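Local coordinates for protein defensin (Pachyrhizus erosus, PDB 3PSM) that probably acts as an antimicrobial, antifungal plant defensin of the gamma-thionin family and assembles as a dimer, at residues A[2-7]-A[40-45]; A[15-20]-A[33-38]. All coordinates share one frame; numbering follows the deposited sequence.

Interaction 1 of 2, residues A[2-7]-A[40-45]; sequences TCENLA and RCWCTR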
ATOM      1  N   THR A   2     -13.812  10.552   8.646  1.00 29.41           N
ATOM      2  CA  THR A   2     -12.815  10.500   7.614  1.00 29.72           C
ATOM      3  C   THR A   2     -13.378  11.104   6.331  1.00 28.17           C
ATOM      4  O   THR A   2     -14.550  11.362   6.160  1.00 35.13           O
ATOM      5  CB  THR A   2     -12.353   9.090   7.249  1.00 32.98           C
ATOM      6  OG1 THR A   2     -13.463   8.394   6.689  1.00 35.93           O
ATOM      7  CG2 THR A   2     -11.805   8.351   8.479  1.00 36.43           C
ATOM      8  N   CYS A   3     -12.382  11.582   5.533  1.00 24.43           N
ATOM      9  CA  CYS A   3     -12.592  12.425   4.379  1.00 21.73           C
ATOM     10  C   CYS A   3     -11.704  11.909   3.264  1.00 17.90           C
ATOM     11  O   CYS A   3     -10.545  11.522   3.556  1.00 19.69           O
ATOM     12  CB  CYS A   3     -12.222  13.889   4.619  1.00 26.20           C
ATOM     13  SG  CYS A   3     -13.398  14.754   5.666  1.00 30.22           S
ATOM     14  N   GLU A   4     -12.203  11.888   2.042  1.00 16.13           N
ATOM     15  CA  GLU A   4     -11.468  11.400   0.874  1.00 12.99           C
ATOM     16  C   GLU A   4     -11.316  12.545  -0.117  1.00 13.32           C
ATOM     17  O   GLU A   4     -12.306  13.121  -0.576  1.00 16.82           O
ATOM     18  CB  GLU A   4     -12.177  10.162   0.327  1.00 14.46           C
ATOM     19  CG  GLU A   4     -11.341   9.492  -0.742  1.00 14.01           C
ATOM     20  CD  GLU A   4     -11.900   8.242  -1.363  1.00 14.70           C
ATOM     21  OE1 GLU A   4     -11.138   7.298  -1.592  1.00 15.34           O
ATOM     22  OE2 GLU A   4     -13.154   8.171  -1.513  1.00 22.27           O
ATOM     23  N   ASN A   5     -10.066  12.903  -0.434  1.00 12.43           N
ATOM     24  CA  ASN A   5      -9.761  13.954  -1.401  1.00 12.28           C
ATOM     25  C   ASN A   5      -8.582  13.547  -2.241  1.00 10.74           C
ATOM     26  O   ASN A   5      -7.848  12.584  -1.917  1.00 11.36           O
ATOM     27  CB  ASN A   5      -9.487  15.270  -0.694  1.00 14.41           C
ATOM     28  CG  ASN A   5     -10.829  15.844  -0.237  1.00 18.43           C
ATOM     29  OD1 ASN A   5     -11.526  16.482  -1.019  1.00 20.53           O
ATOM     30  ND2 ASN A   5     -11.319  15.585   0.956  1.00 21.19           N
ATOM     31  N   LEU A   6      -8.393  14.233  -3.360  1.00 11.35           N
ATOM     32  CA  LEU A   6      -7.271  13.917  -4.242  1.00 10.99           C
ATOM     33  C   LEU A   6      -5.949  14.008  -3.510  1.00 10.48           C
ATOM     34  O   LEU A   6      -5.708  14.883  -2.677  1.00 12.51           O
ATOM     35  CB  LEU A   6      -7.240  14.887  -5.442  1.00 12.15           C
ATOM     36  CG  LEU A   6      -8.308  14.608  -6.468  1.00 13.46           C
ATOM     37  CD1 LEU A   6      -8.322  15.793  -7.459  1.00 17.02           C
ATOM     38  CD2 LEU A   6      -8.098  13.315  -7.237  1.00 13.90           C
ATOM     39  N   ALA A   7      -5.032  13.118  -3.854  1.00 10.46           N
ATOM     40  CA  ALA A   7      -3.647  13.245  -3.448  1.00 11.00           C
ATOM     41  C   ALA A   7      -3.120  14.607  -3.878  1.00 11.41           C
ATOM     42  O   ALA A   7      -3.527  15.119  -4.942  1.00 14.10           O
ATOM     43  CB  ALA A   7      -2.843  12.109  -4.036  1.00 11.24           C
ATOM     44  N   ARG A  40      -7.479   8.771 -10.960  1.00  9.75           N
ATOM     45  CA  ARG A  40      -6.670   9.600 -10.071  1.00  9.91           C
ATOM     46  C   ARG A  40      -6.602   8.931  -8.693  1.00  9.43           C
ATOM     47  O   ARG A  40      -7.411   8.078  -8.336  1.00  9.62           O
ATOM     48  CB  ARG A  40      -7.272  10.995  -9.922  1.00 11.81           C
ATOM     49  CG  ARG A  40      -7.197  11.758 -11.253  1.00 13.62           C
ATOM     50  CD  ARG A  40      -7.615  13.210 -11.093  1.00 14.53           C
ATOM     51  NE  ARG A  40      -9.027  13.230 -10.765  1.00 14.49           N
ATOM     52  CZ  ARG A  40      -9.798  14.299 -10.775  1.00 14.94           C
ATOM     53  NH1 ARG A  40      -9.267  15.461 -11.090  1.00 17.21           N
ATOM     54  NH2 ARG A  40     -11.093  14.156 -10.435  1.00 17.48           N
ATOM     55  N   CYS A  41      -5.562   9.327  -7.958  1.00  8.63           N
ATOM     56  CA  CYS A  41      -5.287   8.820  -6.627  1.00  8.35           C
ATOM     57  C   CYS A  41      -5.956   9.690  -5.582  1.00  8.66           C
ATOM     58  O   CYS A  41      -5.760  10.913  -5.552  1.00  9.45           O
ATOM     59  CB  CYS A  41      -3.766   8.832  -6.410  1.00  8.64           C
ATOM     60  SG  CYS A  41      -3.215   8.414  -4.735  1.00  8.36           S
ATOM     61  N   TRP A  42      -6.776   9.067  -4.746  1.00  8.55           N
ATOM     62  CA  TRP A  42      -7.518   9.704  -3.678  1.00  9.04           C
ATOM     63  C   TRP A  42      -7.051   9.131  -2.343  1.00  8.92           C
ATOM     64  O   TRP A  42      -6.992   7.931  -2.146  1.00  9.60           O
ATOM     65  CB  TRP A  42      -9.025   9.420  -3.828  1.00 10.14           C
ATOM     66  CG  TRP A  42      -9.639  10.097  -5.039  1.00 10.19           C
ATOM     67  CD1 TRP A  42      -9.476   9.743  -6.353  1.00 11.09           C
ATOM     68  CD2 TRP A  42     -10.531  11.216  -5.016  1.00 11.07           C
ATOM     69  NE1 TRP A  42     -10.217  10.623  -7.121  1.00 12.29           N
ATOM     70  CE2 TRP A  42     -10.861  11.522  -6.355  1.00 12.29           C
ATOM     71  CE3 TRP A  42     -11.066  12.021  -4.001  1.00 11.82           C
ATOM     72  CZ2 TRP A  42     -11.684  12.574  -6.691  1.00 14.20           C
ATOM     73  CZ3 TRP A  42     -11.919  13.064  -4.373  1.00 13.63           C
ATOM     74  CH2 TRP A  42     -12.215  13.304  -5.700  1.00 14.58           C
ATOM     75  N   CYS A  43      -6.719  10.050  -1.419  1.00  9.09           N
ATOM     76  CA  CYS A  43      -6.312   9.687  -0.110  1.00  9.21           C
ATOM     77  C   CYS A  43      -7.464   9.895   0.882  1.00 10.63           C
ATOM     78  O   CYS A  43      -8.226  10.873   0.797  1.00 12.04           O
ATOM     79  CB  CYS A  43      -5.133  10.535   0.406  1.00 10.19           C
ATOM     80  SG  CYS A  43      -3.645  10.541  -0.608  1.00  9.89           S
ATOM     81  N   THR A  44      -7.539   9.027   1.853  1.00 10.57           N
ATOM     82  CA  THR A  44      -8.431   9.154   3.015  1.00 12.62           C
ATOM     83  C   THR A  44      -7.636   9.615   4.218  1.00 12.64           C
ATOM     84  O   THR A  44      -6.559   9.105   4.485  1.00 12.11           O
ATOM     85  CB  THR A  44      -9.122   7.814   3.305  1.00 14.07           C
ATOM     86  OG1 THR A  44      -9.914   7.468   2.155  1.00 16.07           O
ATOM     87  CG2 THR A  44     -10.062   7.888   4.483  1.00 17.13           C
ATOM     88  N   ARG A  45      -8.193  10.580   4.941  1.00 14.44           N
ATOM     89  CA  ARG A  45      -7.580  11.148   6.125  1.00 16.62           C
ATOM     90  C   ARG A  45      -8.613  11.334   7.231  1.00 18.54           C
ATOM     91  O   ARG A  45      -9.803  11.442   6.990  1.00 20.94           O
ATOM     92  CB  ARG A  45      -6.995  12.515   5.798  1.00 18.42           C
ATOM     93  CG  ARG A  45      -8.064  13.574   5.487  1.00 23.59           C
ATOM     94  CD  ARG A  45      -7.381  14.954   5.333  1.00 29.58           C
ATOM     95  NE  ARG A  45      -8.552  15.790   4.977  1.00 30.18           N
ATOM     96  CZ  ARG A  45      -9.227  15.915   3.849  1.00 29.88           C
ATOM     97  NH1 ARG A  45      -8.699  15.168   2.919  1.00 31.87           N
ATOM     98  NH2 ARG A  45     -10.266  16.752   3.841  1.00 29.92           N
TER
HETATM   99  O   HOH W   1      -8.884   6.787  -0.289  1.00 12.84           O
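Leu6 CD2 sits over one face of the Trp42 indole, 3.6 Å from the centroid of the five-membered ring, in a CH-pi contact at one end of the antiparallel pairing of strands 2-6 and 41-46 in this cysteine-stabilised alpha-beta (CSαβ) fold. The same methyl carbon rests on Arg40, 3.6 Å from Arg40 CB, while Leu6 CD1 lies over the guanidinium; Arg40 NE forms a salt bridge with Asp38 OD1, which also accepts from Trp42 NE1. Ala7 CB comes within 3.8 Å of Cys41 SG and also touches Cys43 SG, two sulphurs whose disulfides lead to helix 17-27. Five backbone hydrogen bonds join the two segments: Cys3 and Arg45 exchange a pair, as do Asn5 and Cys43, and Ala7 N donates to Cys41 O. On the face bearing Cys3 and Asn5, Arg45 CG lies between its own N and carbonyl carbon (chi1 68°), and the guanidinium covers Cys3 CB, which is 3.6 Å from Arg45 NH2. On the other face, Glu4 OE2 forms a salt bridge with Arg34. Glu4 OE1 instead takes a hydrogen bond from a water 2.7 Å away, which also donates to Trp42 O and accepts from Thr44 OG1.

Interaction 2 of 2, residues A[15-20]-A[33-38]; sequences FTDGSC and GRCRDD
Asp17 CG stands beside its own backbone N, anti to the carbonyl carbon (chi1 -77°), and from there Asp17 OD1 accepts a hydrogen bond from Cys35 N at 2.8 Å. The donor comes from above the carboxylate plane, 47° out of it. A water lies 2.9 Å from Asp17 OD2 and 2.7 Å from Cys35 O, consistent with a bridge between them. Deeper in, the CB of Cys20 points to the strand, and with chi1 180° Cys20 SG, disulfide-bonded to Cys41, lies 3.2 Å from Arg34 N. Gly33 has no side chain on the side facing Cys20, which lets the strand come near the helix, Gly33 CA lying 5.0 Å from Cys20 CA. Cys35 SG, bonded to Cys14, packs 3.3 Å from Thr16 O. Thr16 is the N-cap: its OG1 accepts from Ser19 N at 3.1 Å, and Ser19 OG in turn donates to Thr16 O. The helix start is also met across the dimer, where Asp37 of the second subunit accepts from Asp17 N and Gly18 N, its negative charge probably suiting the helix dipole. The CB of Arg34 leaves CA away from the helix yet lies 3.9 Å from Asp17 OD1; its guanidinium forms a salt bridge with Glu4. Gly33-Arg34-Cys35 begins the Gly-X-Cys...Cys signature, completed by Cys41, of the gamma-core, the hairpin motif of defensins, here fastened to the helix of the CSαβ fold.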
ATOM      1  N   PHE A  15      -3.332   3.901 -11.899  1.00 10.83           N
ATOM      2  CA  PHE A  15      -3.658   2.593 -12.448  1.00 12.25           C
ATOM      3  C   PHE A  15      -3.732   1.509 -11.407  1.00 12.74           C
ATOM      4  O   PHE A  15      -4.426   0.538 -11.613  1.00 19.10           O
ATOM      5  CB  PHE A  15      -2.633   2.191 -13.510  1.00 13.94           C
ATOM      6  CG  PHE A  15      -2.663   3.055 -14.737  1.00 15.50           C
ATOM      7  CD1 PHE A  15      -1.561   3.822 -15.084  1.00 17.12           C
ATOM      8  CD2 PHE A  15      -3.767   3.137 -15.557  1.00 19.49           C
ATOM      9  CE1 PHE A  15      -1.571   4.611 -16.233  1.00 18.56           C
ATOM     10  CE2 PHE A  15      -3.747   3.930 -16.675  1.00 23.67           C
ATOM     11  CZ  PHE A  15      -2.682   4.675 -17.031  1.00 21.62           C
ATOM     12  N   THR A  16      -2.975   1.614 -10.325  1.00 10.37           N
ATOM     13  CA  THR A  16      -2.905   0.584  -9.296  1.00  9.97           C
ATOM     14  C   THR A  16      -3.248   1.195  -7.960  1.00  9.02           C
ATOM     15  O   THR A  16      -2.705   2.238  -7.581  1.00  8.95           O
ATOM     16  CB  THR A  16      -1.566  -0.151  -9.278  1.00 10.41           C
ATOM     17  OG1 THR A  16      -0.569   0.704  -8.711  1.00 10.38           O
ATOM     18  CG2 THR A  16      -1.184  -0.629 -10.680  1.00 12.75           C
ATOM     19  N   ASP A  17      -4.131   0.512  -7.214  1.00  8.90           N
ATOM     20  CA  ASP A  17      -4.403   0.987  -5.860  1.00  8.80           C
ATOM     21  C   ASP A  17      -3.165   0.928  -5.009  1.00  8.48           C
ATOM     22  O   ASP A  17      -2.975   1.813  -4.144  1.00  9.05           O
ATOM     23  CB  ASP A  17      -5.522   0.173  -5.225  1.00 10.33           C
ATOM     24  CG  ASP A  17      -6.890   0.600  -5.770  1.00 11.49           C
ATOM     25  OD1 ASP A  17      -7.034   1.499  -6.547  1.00 11.44           O
ATOM     26  OD2 ASP A  17      -7.894   0.011  -5.254  1.00 16.43           O
ATOM     27  N   GLY A  18      -2.276  -0.053  -5.198  1.00  8.53           N
ATOM     28  CA  GLY A  18      -1.071  -0.078  -4.391  1.00  8.85           C
ATOM     29  C   GLY A  18      -0.224   1.136  -4.553  1.00  8.36           C
ATOM     30  O   GLY A  18       0.325   1.687  -3.597  1.00  8.53           O
ATOM     31  N   SER A  19      -0.077   1.663  -5.796  1.00  8.54           N
ATOM     32  CA  SER A  19       0.723   2.858  -5.995  1.00  8.39           C
ATOM     33  C   SER A  19       0.122   4.054  -5.210  1.00  7.85           C
ATOM     34  O   SER A  19       0.865   4.862  -4.627  1.00  8.38           O
ATOM     35  CB  SER A  19       0.849   3.230  -7.453  1.00  9.39           C
ATOM     36  OG  SER A  19      -0.371   3.640  -8.058  1.00  9.68           O
ATOM     37  N   CYS A  20      -1.194   4.161  -5.207  1.00  7.69           N
ATOM     38  CA  CYS A  20      -1.844   5.262  -4.515  1.00  7.73           C
ATOM     39  C   CYS A  20      -1.823   5.102  -3.028  1.00  7.85           C
ATOM     40  O   CYS A  20      -1.572   6.061  -2.277  1.00  8.04           O
ATOM     41  CB  CYS A  20      -3.279   5.390  -5.037  1.00  8.12           C
ATOM     42  SG  CYS A  20      -4.238   6.708  -4.286  1.00  8.20           S
ATOM     43  N   GLY A  33      -4.961   5.085   0.484  1.00  8.66           N
ATOM     44  CA  GLY A  33      -5.254   5.610  -0.822  1.00  8.54           C
ATOM     45  C   GLY A  33      -5.819   4.550  -1.745  1.00  8.37           C
ATOM     46  O   GLY A  33      -5.528   3.364  -1.598  1.00  9.08           O
ATOM     47  N   ARG A  34      -6.551   5.019  -2.750  1.00  8.42           N
ATOM     48  CA  ARG A  34      -7.049   4.166  -3.811  1.00  8.63           C
ATOM     49  C   ARG A  34      -7.201   4.988  -5.084  1.00  8.59           C
ATOM     50  O   ARG A  34      -7.460   6.204  -5.021  1.00  8.92           O
ATOM     51  CB  ARG A  34      -8.378   3.515  -3.474  1.00 10.10           C
ATOM     52  CG  ARG A  34      -9.485   4.552  -3.272  1.00 11.47           C
ATOM     53  CD  ARG A  34     -10.831   3.920  -3.149  1.00 13.56           C
ATOM     54  NE  ARG A  34     -11.841   4.931  -2.862  1.00 13.60           N
ATOM     55  CZ  ARG A  34     -13.145   4.748  -3.034  1.00 14.80           C
ATOM     56  NH1 ARG A  34     -13.609   3.608  -3.518  1.00 17.13           N
ATOM     57  NH2 ARG A  34     -13.912   5.778  -2.691  1.00 18.28           N
ATOM     58  N   CYS A  35      -7.114   4.328  -6.217  1.00  8.90           N
ATOM     59  CA  CYS A  35      -7.589   4.994  -7.456  1.00  9.23           C
ATOM     60  C   CYS A  35      -9.103   4.977  -7.481  1.00  9.69           C
ATOM     61  O   CYS A  35      -9.750   4.060  -7.006  1.00 12.15           O
ATOM     62  CB  CYS A  35      -7.107   4.248  -8.684  1.00 10.07           C
ATOM     63  SG  CYS A  35      -5.315   3.916  -8.744  1.00  9.72           S
ATOM     64  N   ARG A  36      -9.689   5.991  -8.055  1.00 10.64           N
ATOM     65  CA  ARG A  36     -11.124   5.992  -8.321  1.00 12.08           C
ATOM     66  C   ARG A  36     -11.359   5.881  -9.822  1.00 13.53           C
ATOM     67  O   ARG A  36     -10.422   5.719 -10.611  1.00 13.31           O
ATOM     68  CB  ARG A  36     -11.854   7.163  -7.616  1.00 13.18           C
ATOM     69  CG  ARG A  36     -11.821   6.941  -6.102  1.00 13.85           C
ATOM     70  CD  ARG A  36     -12.488   7.980  -5.278  1.00 16.54           C
ATOM     71  NE  ARG A  36     -13.908   8.025  -5.503  1.00 15.62           N
ATOM     72  CZ  ARG A  36     -14.662   9.022  -5.772  1.00 22.52           C
ATOM     73  NH1 ARG A  36     -14.191  10.290  -5.865  1.00 33.46           N
ATOM     74  NH2 ARG A  36     -15.976   8.840  -5.959  1.00 22.60           N
ATOM     75  N   ASP A  37     -12.591   5.942 -10.261  1.00 14.02           N
ATOM     76  CA  ASP A  37     -12.969   5.689 -11.642  1.00 15.85           C
ATOM     77  C   ASP A  37     -12.563   6.803 -12.579  1.00 14.27           C
ATOM     78  O   ASP A  37     -12.663   6.644 -13.809  1.00 16.75           O
ATOM     79  CB  ASP A  37     -14.469   5.430 -11.739  1.00 18.05           C
ATOM     80  CG  ASP A  37     -15.374   6.569 -11.351  1.00 23.25           C
ATOM     81  OD1 ASP A  37     -16.572   6.493 -11.639  1.00 22.57           O
ATOM     82  OD2 ASP A  37     -14.935   7.523 -10.701  1.00 40.45           O
ATOM     83  N   ASP A  38     -12.027   7.861 -12.055  1.00 13.23           N
ATOM     84  CA  ASP A  38     -11.344   8.971 -12.721  1.00 14.10           C
ATOM     85  C   ASP A  38      -9.858   8.745 -13.014  1.00 13.14           C
ATOM     86  O   ASP A  38      -9.176   9.620 -13.570  1.00 14.07           O
ATOM     87  CB  ASP A  38     -11.476  10.287 -11.950  1.00 14.55           C
ATOM     88  CG  ASP A  38     -10.863  10.228 -10.561  1.00 13.50           C
ATOM     89  OD1 ASP A  38     -10.874  11.255  -9.903  1.00 15.80           O
ATOM     90  OD2 ASP A  38     -10.374   9.141 -10.140  1.00 11.19           O
TER
HETATM   91  O   HOH W   2     -10.104   1.472  -6.381  1.00 16.85           O

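Overall arrangement
Interaction 1 joins two strands of the three-stranded sheet, whereas interaction 2 sets the first turn of helix 17-27 against strand 32-35, an outer strand within this chain, across 41-46 from strand 2-6. Interaction 1 buries more than twice the surface and lies nearer the centre of the chain; its regular backbone bonding contrasts with the single direct hydrogen bond, from a backbone N-H to a carboxylate, of interaction 2. Both are partly buried. The two meet through the Cys20-Cys41 disulfide and the salt bridge from Glu4 to Arg34, with Arg36 making a cation-pi contact to Trp42. Interaction 2 alone extends into the dimer interface, while no other subunit touches 2-7 or 40-45.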